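Local coordinates for thioesterase (Streptomyces sp. WAC02707, PDB 6VAP), which probably hydrolyses aberrant acyl groups from stalled carrier proteins, as a type II editing thioesterase of the borrelidin biosynthetic pathway, at residues L103-E106 / L107-F111; P172-R175 / G176-A180. All blocks are in the same frame, centred on the assembly; numbering follows the deposited sequence.

Contact 1. Residues L103-E106 / L107-F111; sequences LAFE and LARRF
E106 meets R109 and R110 one turn further along helix 99-113, the helix of the beta-alpha-beta unit between strands 92-97 and 120-124 of the alpha/beta-hydrolase fold. The packed side of the turn is apolar. L103 lays CG 3.9 Å from L107 CD1, and both leucines rest on L30 of strand 26-30 and on helix 73-87, while A104, small enough to lie close against the sheet, touches L30 and L121. Branched leucines and a methyl suit this interface because they fill it without bringing in polar atoms.

Charge gathers on the other side, where R109 and R110 are partly exposed. R109 lays CG over the rim of one F105 face, and its chain, bent at chi3 (139°), brings F105 CZ over a face of the guanidinium, R109 NE lying 3.6 Å from F105 CZ with the two planes 30° apart. NH1 of R109 forms a loose salt bridge of 3.6 Å to E106 OE2, whose stronger partner is the hydroxyl of Y184; NH2 of R109 turns to the carbonyl of R187. R110 is gripped more firmly, its NH2 being paired with D74 and N78. NH1 of R110 donates to the anti lone pair of E106 OE1 at 2.8 Å, in its own guanidinium plane. The same NH1 also reaches E106 O at 3.1 Å, from the face of that carbonyl opposite to the one approached by R110 N.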
ATOM      1  N   LEU A 103      -5.561   0.760  -1.450  1.00 18.40           N
ATOM      2  CA  LEU A 103      -5.938  -0.159  -0.387  1.00 16.98           C
ATOM      3  C   LEU A 103      -5.629   0.425   0.977  1.00 17.69           C
ATOM      4  O   LEU A 103      -6.476   0.362   1.874  1.00 19.71           O
ATOM      5  CB  LEU A 103      -5.235  -1.490  -0.583  1.00 18.12           C
ATOM      6  CG  LEU A 103      -5.510  -2.552   0.481  1.00 28.50           C
ATOM      7  CD1 LEU A 103      -7.018  -2.791   0.635  1.00 27.87           C
ATOM      8  CD2 LEU A 103      -4.824  -3.836   0.103  1.00 25.17           C
ATOM      9  N   ALA A 104      -4.446   1.032   1.137  1.00 21.79           N
ATOM     10  CA  ALA A 104      -4.088   1.645   2.410  1.00 22.81           C
ATOM     11  C   ALA A 104      -5.062   2.733   2.792  1.00 29.55           C
ATOM     12  O   ALA A 104      -5.400   2.865   3.975  1.00 26.13           O
ATOM     13  CB  ALA A 104      -2.666   2.212   2.380  1.00 17.74           C
ATOM     14  N   PHE A 105      -5.518   3.512   1.809  1.00 19.44           N
ATOM     15  CA  PHE A 105      -6.462   4.575   2.093  1.00 18.11           C
ATOM     16  C   PHE A 105      -7.798   4.009   2.518  1.00 32.15           C
ATOM     17  O   PHE A 105      -8.451   4.564   3.396  1.00 20.89           O
ATOM     18  CB  PHE A 105      -6.625   5.463   0.872  1.00 21.28           C
ATOM     19  CG  PHE A 105      -7.876   6.309   0.900  1.00 20.08           C
ATOM     20  CD1 PHE A 105      -7.930   7.494   1.641  1.00 27.31           C
ATOM     21  CD2 PHE A 105      -8.962   5.961   0.159  1.00 18.97           C
ATOM     22  CE1 PHE A 105      -9.061   8.266   1.643  1.00 28.39           C
ATOM     23  CE2 PHE A 105     -10.090   6.732   0.154  1.00 20.64           C
ATOM     24  CZ  PHE A 105     -10.144   7.895   0.900  1.00 33.99           C
ATOM     25  N   GLU A 106      -8.250   2.950   1.856  1.00 14.31           N
ATOM     26  CA  GLU A 106      -9.513   2.313   2.198  1.00 14.82           C
ATOM     27  C   GLU A 106      -9.448   1.690   3.582  1.00 19.38           C
ATOM     28  O   GLU A 106     -10.420   1.771   4.345  1.00 19.17           O
ATOM     29  CB  GLU A 106      -9.852   1.274   1.128  1.00 20.38           C
ATOM     30  CG  GLU A 106     -10.336   1.857  -0.180  1.00 23.15           C
ATOM     31  CD  GLU A 106     -11.656   2.618   0.002  1.00 31.63           C
ATOM     32  OE1 GLU A 106     -12.354   2.332   0.982  1.00 32.63           O
ATOM     33  OE2 GLU A 106     -11.951   3.491  -0.826  1.00 27.69           O
ATOM     34  N   LEU A 107      -8.314   1.072   3.917  1.00 29.87           N
ATOM     35  CA  LEU A 107      -8.122   0.537   5.261  1.00 16.25           C
ATOM     36  C   LEU A 107      -8.109   1.653   6.287  1.00 20.37           C
ATOM     37  O   LEU A 107      -8.704   1.525   7.362  1.00 22.69           O
ATOM     38  CB  LEU A 107      -6.817  -0.268   5.330  1.00 20.38           C
ATOM     39  CG  LEU A 107      -6.811  -1.533   4.511  1.00 20.51           C
ATOM     40  CD1 LEU A 107      -5.364  -2.107   4.381  1.00 28.05           C
ATOM     41  CD2 LEU A 107      -7.712  -2.569   5.188  1.00 28.64           C
ATOM     42  N   ALA A 108      -7.539   2.799   5.929  1.00 17.66           N
ATOM     43  CA  ALA A 108      -7.546   3.927   6.853  1.00 21.85           C
ATOM     44  C   ALA A 108      -8.966   4.389   7.146  1.00 26.99           C
ATOM     45  O   ALA A 108      -9.329   4.670   8.292  1.00 27.64           O
ATOM     46  CB  ALA A 108      -6.707   5.065   6.291  1.00 26.88           C
ATOM     47  N   ARG A 109      -9.781   4.487   6.107  1.00 16.10           N
ATOM     48  CA  ARG A 109     -11.176   4.843   6.275  1.00 17.60           C
ATOM     49  C   ARG A 109     -11.858   3.913   7.250  1.00 19.30           C
ATOM     50  O   ARG A 109     -12.627   4.368   8.099  1.00 25.25           O
ATOM     51  CB  ARG A 109     -11.893   4.783   4.922  1.00 23.89           C
ATOM     52  CG  ARG A 109     -11.802   5.995   4.064  1.00 35.07           C
ATOM     53  CD  ARG A 109     -12.531   5.766   2.723  1.00 25.53           C
ATOM     54  NE  ARG A 109     -13.296   6.936   2.307  1.00 48.93           N
ATOM     55  CZ  ARG A 109     -14.103   6.955   1.260  1.00 42.76           C
ATOM     56  NH1 ARG A 109     -14.263   5.856   0.536  1.00 42.82           N
ATOM     57  NH2 ARG A 109     -14.718   8.071   0.936  1.00 57.60           N
ATOM     58  N   ARG A 110     -11.565   2.608   7.158  1.00 29.45           N
ATOM     59  CA  ARG A 110     -12.198   1.633   8.046  1.00 26.43           C
ATOM     60  C   ARG A 110     -11.662   1.695   9.483  1.00 30.90           C
ATOM     61  O   ARG A 110     -12.406   1.475  10.445  1.00 30.76           O
ATOM     62  CB  ARG A 110     -12.000   0.249   7.441  1.00 22.98           C
ATOM     63  CG  ARG A 110     -12.850   0.011   6.219  1.00 26.20           C
ATOM     64  CD  ARG A 110     -12.214  -1.010   5.296  1.00 25.10           C
ATOM     65  NE  ARG A 110     -13.150  -1.446   4.234  1.00 39.37           N
ATOM     66  CZ  ARG A 110     -13.355  -0.760   3.108  1.00 38.73           C
ATOM     67  NH1 ARG A 110     -12.740   0.401   2.905  1.00 27.67           N
ATOM     68  NH2 ARG A 110     -14.191  -1.217   2.197  1.00 36.63           N
ATOM     69  N   PHE A 111     -10.369   1.952   9.651  1.00 19.67           N
ATOM     70  CA  PHE A 111      -9.822   2.120  10.990  1.00 24.74           C
ATOM     71  C   PHE A 111     -10.486   3.289  11.688  1.00 25.58           C
ATOM     72  O   PHE A 111     -10.914   3.160  12.838  1.00 24.50           O
ATOM     73  CB  PHE A 111      -8.310   2.310  10.927  1.00 28.76           C
ATOM     74  CG  PHE A 111      -7.543   1.020  10.814  1.00 20.51           C
ATOM     75  CD1 PHE A 111      -7.491   0.128  11.886  1.00 20.46           C
ATOM     76  CD2 PHE A 111      -6.838   0.722   9.676  1.00 32.40           C
ATOM     77  CE1 PHE A 111      -6.787  -1.039  11.813  1.00 27.68           C
ATOM     78  CE2 PHE A 111      -6.102  -0.458   9.585  1.00 29.81           C
ATOM     79  CZ  PHE A 111      -6.086  -1.347  10.637  1.00 30.20           C
TER

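Contact 2. Residues P172-R175 / G176-A180; sequences PAIR and GDYRA
I174 holds CG2 anti to its backbone N while Y178 swings its ring out at chi1 -92°, and these two torsions set methyl and ring alongside each other, one turn apart on helix 167-182 of this alpha/beta-hydrolase fold. The branch methyl I174 CG2 touches the rim of the ring at Y178 CD2, 3.7 Å away, and the side chains run in the same direction. A beta-branched residue suits the place, since its second branch reaches the neighbour while CG1 stands beside the backbone N (chi1 -60°).

Along this turn the backbone keeps alpha-helical bonding: G176 N, D177 N, Y178 N and R179 N each bond to the carbonyl four residues earlier, the bond from R179 N to R175 O being short at 2.7 Å. P172, which has no N-H to give, fits where the helix is kinked and the bond to the preceding turn is missing, yet its carbonyl still accepts from G176 N at 3.0 Å.

The polar ends of D177 and R175 are held by other parts of the chain. D177 is buried, and its OD2 pairs with R61 and accepts from the N-H of G34, a double hold that would probably favour the ionised carboxylate. R175, its chain bent at chi3 (-64°), sends NH1 to the carbonyls of H139 and L141. The edge of the Y178 ring meets the backbone too: I174 O lies in the ring plane, 3.3 Å from Y178 CD2.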
ATOM      1  N   PRO A 172      -2.714 -14.853 -13.302  1.00 49.70           N
ATOM      2  CA  PRO A 172      -4.054 -14.631 -12.730  1.00 40.26           C
ATOM      3  C   PRO A 172      -4.046 -13.676 -11.557  1.00 34.13           C
ATOM      4  O   PRO A 172      -4.974 -12.871 -11.414  1.00 32.34           O
ATOM      5  CB  PRO A 172      -4.501 -16.046 -12.321  1.00 49.60           C
ATOM      6  CG  PRO A 172      -3.728 -16.964 -13.214  1.00 47.49           C
ATOM      7  CD  PRO A 172      -2.404 -16.286 -13.465  1.00 51.22           C
ATOM      8  N   ALA A 173      -3.019 -13.744 -10.706  1.00 47.16           N
ATOM      9  CA  ALA A 173      -2.935 -12.828  -9.574  1.00 42.08           C
ATOM     10  C   ALA A 173      -2.579 -11.414 -10.024  1.00 37.38           C
ATOM     11  O   ALA A 173      -3.124 -10.435  -9.494  1.00 33.97           O
ATOM     12  CB  ALA A 173      -1.907 -13.335  -8.565  1.00144.64           C
ATOM     13  N   ILE A 174      -1.685 -11.283 -11.008  1.00 29.45           N
ATOM     14  CA  ILE A 174      -1.347  -9.958 -11.524  1.00 27.80           C
ATOM     15  C   ILE A 174      -2.558  -9.323 -12.200  1.00 27.02           C
ATOM     16  O   ILE A 174      -2.869  -8.152 -11.978  1.00 25.17           O
ATOM     17  CB  ILE A 174      -0.155 -10.056 -12.489  1.00 29.47           C
ATOM     18  CG1 ILE A 174       1.079 -10.646 -11.753  1.00 30.69           C
ATOM     19  CG2 ILE A 174       0.162  -8.698 -13.099  1.00 30.65           C
ATOM     20  CD1 ILE A 174       2.196 -11.039 -12.674  1.00 37.05           C
ATOM     21  N   ARG A 175      -3.279 -10.091 -13.010  1.00 28.81           N
ATOM     22  CA  ARG A 175      -4.458  -9.559 -13.682  1.00 29.11           C
ATOM     23  C   ARG A 175      -5.489  -9.109 -12.663  1.00 27.16           C
ATOM     24  O   ARG A 175      -6.006  -7.999 -12.756  1.00 25.96           O
ATOM     25  CB  ARG A 175      -5.039 -10.607 -14.635  1.00 34.58           C
ATOM     26  CG  ARG A 175      -6.211 -10.101 -15.480  1.00 35.67           C
ATOM     27  CD  ARG A 175      -6.843 -11.229 -16.273  1.00 35.93           C
ATOM     28  NE  ARG A 175      -5.921 -11.815 -17.253  1.00 49.72           N
ATOM     29  CZ  ARG A 175      -5.612 -11.261 -18.427  1.00 53.62           C
ATOM     30  NH1 ARG A 175      -6.139 -10.090 -18.782  1.00 48.93           N
ATOM     31  NH2 ARG A 175      -4.775 -11.884 -19.254  1.00 57.82           N
ATOM     32  N   GLY A 176      -5.801  -9.962 -11.682  1.00 27.60           N
ATOM     33  CA  GLY A 176      -6.719  -9.572 -10.618  1.00 32.68           C
ATOM     34  C   GLY A 176      -6.291  -8.317  -9.878  1.00 24.06           C
ATOM     35  O   GLY A 176      -7.123  -7.473  -9.547  1.00 30.20           O
ATOM     36  N   ASP A 177      -4.995  -8.186  -9.581  1.00 23.33           N
ATOM     37  CA  ASP A 177      -4.486  -6.985  -8.917  1.00 24.93           C
ATOM     38  C   ASP A 177      -4.688  -5.756  -9.796  1.00 23.22           C
ATOM     39  O   ASP A 177      -5.133  -4.697  -9.337  1.00 22.19           O
ATOM     40  CB  ASP A 177      -2.991  -7.154  -8.602  1.00 26.26           C
ATOM     41  CG  ASP A 177      -2.719  -8.023  -7.391  1.00 41.91           C
ATOM     42  OD1 ASP A 177      -3.670  -8.405  -6.696  1.00 41.82           O
ATOM     43  OD2 ASP A 177      -1.524  -8.334  -7.153  1.00 44.45           O
ATOM     44  N   TYR A 178      -4.306  -5.864 -11.063  1.00 21.68           N
ATOM     45  CA  TYR A 178      -4.525  -4.751 -11.976  1.00 21.74           C
ATOM     46  C   TYR A 178      -6.006  -4.428 -12.103  1.00 21.82           C
ATOM     47  O   TYR A 178      -6.397  -3.252 -12.110  1.00 25.97           O
ATOM     48  CB  TYR A 178      -3.898  -5.067 -13.332  1.00 29.08           C
ATOM     49  CG  TYR A 178      -2.458  -4.558 -13.430  1.00 39.07           C
ATOM     50  CD1 TYR A 178      -2.172  -3.258 -13.851  1.00 47.02           C
ATOM     51  CD2 TYR A 178      -1.398  -5.381 -13.104  1.00 49.12           C
ATOM     52  CE1 TYR A 178      -0.864  -2.800 -13.941  1.00 51.19           C
ATOM     53  CE2 TYR A 178      -0.080  -4.933 -13.184  1.00 47.32           C
ATOM     54  CZ  TYR A 178       0.177  -3.649 -13.607  1.00 54.01           C
ATOM     55  OH  TYR A 178       1.479  -3.212 -13.693  1.00 57.89           O
ATOM     56  N   ARG A 179      -6.838  -5.454 -12.238  1.00 24.91           N
ATOM     57  CA  ARG A 179      -8.268  -5.214 -12.302  1.00 26.39           C
ATOM     58  C   ARG A 179      -8.696  -4.382 -11.101  1.00 24.68           C
ATOM     59  O   ARG A 179      -9.456  -3.420 -11.234  1.00 28.98           O
ATOM     60  CB  ARG A 179      -9.019  -6.553 -12.354  1.00 38.40           C
ATOM     61  CG  ARG A 179     -10.535  -6.442 -12.185  1.00 50.53           C
ATOM     62  CD  ARG A 179     -11.227  -7.781 -12.408  1.00 63.13           C
ATOM     63  NE  ARG A 179     -11.233  -8.160 -13.812  1.00 73.07           N
ATOM     64  CZ  ARG A 179     -12.025  -7.613 -14.724  1.00 89.41           C
ATOM     65  NH1 ARG A 179     -12.881  -6.660 -14.375  1.00 87.39           N
ATOM     66  NH2 ARG A 179     -11.954  -8.019 -15.988  1.00 98.76           N
ATOM     67  N   ALA A 180      -8.194  -4.732  -9.910  1.00 22.71           N
ATOM     68  CA  ALA A 180      -8.578  -4.015  -8.709  1.00 34.89           C
ATOM     69  C   ALA A 180      -8.116  -2.578  -8.800  1.00 29.01           C
ATOM     70  O   ALA A 180      -8.876  -1.672  -8.443  1.00 27.87           O
ATOM     71  CB  ALA A 180      -7.994  -4.704  -7.476  1.00 22.24           C
TER

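How the contacts relate
Each contact spans successive turns of one helix, but the two helices sit differently in the fold. Contact 1 is buried, on the helix that joins two parallel strands and follows the probable nucleophile elbow; contact 2 is only partly buried, on helix 167-182, further from the centre of the chain. Their centres are 20 Å apart and their nearest atoms about 8 Å, without touching. Chemistry follows place: in 103-111 leucines face the sheet, and acid and arginines pair with one another across the turn as well as with other parts of the chain, whereas in 172-180 the side-chain pairing is apolar, no salt bridge joins the two segments, and R175 and D177 are held from elsewhere.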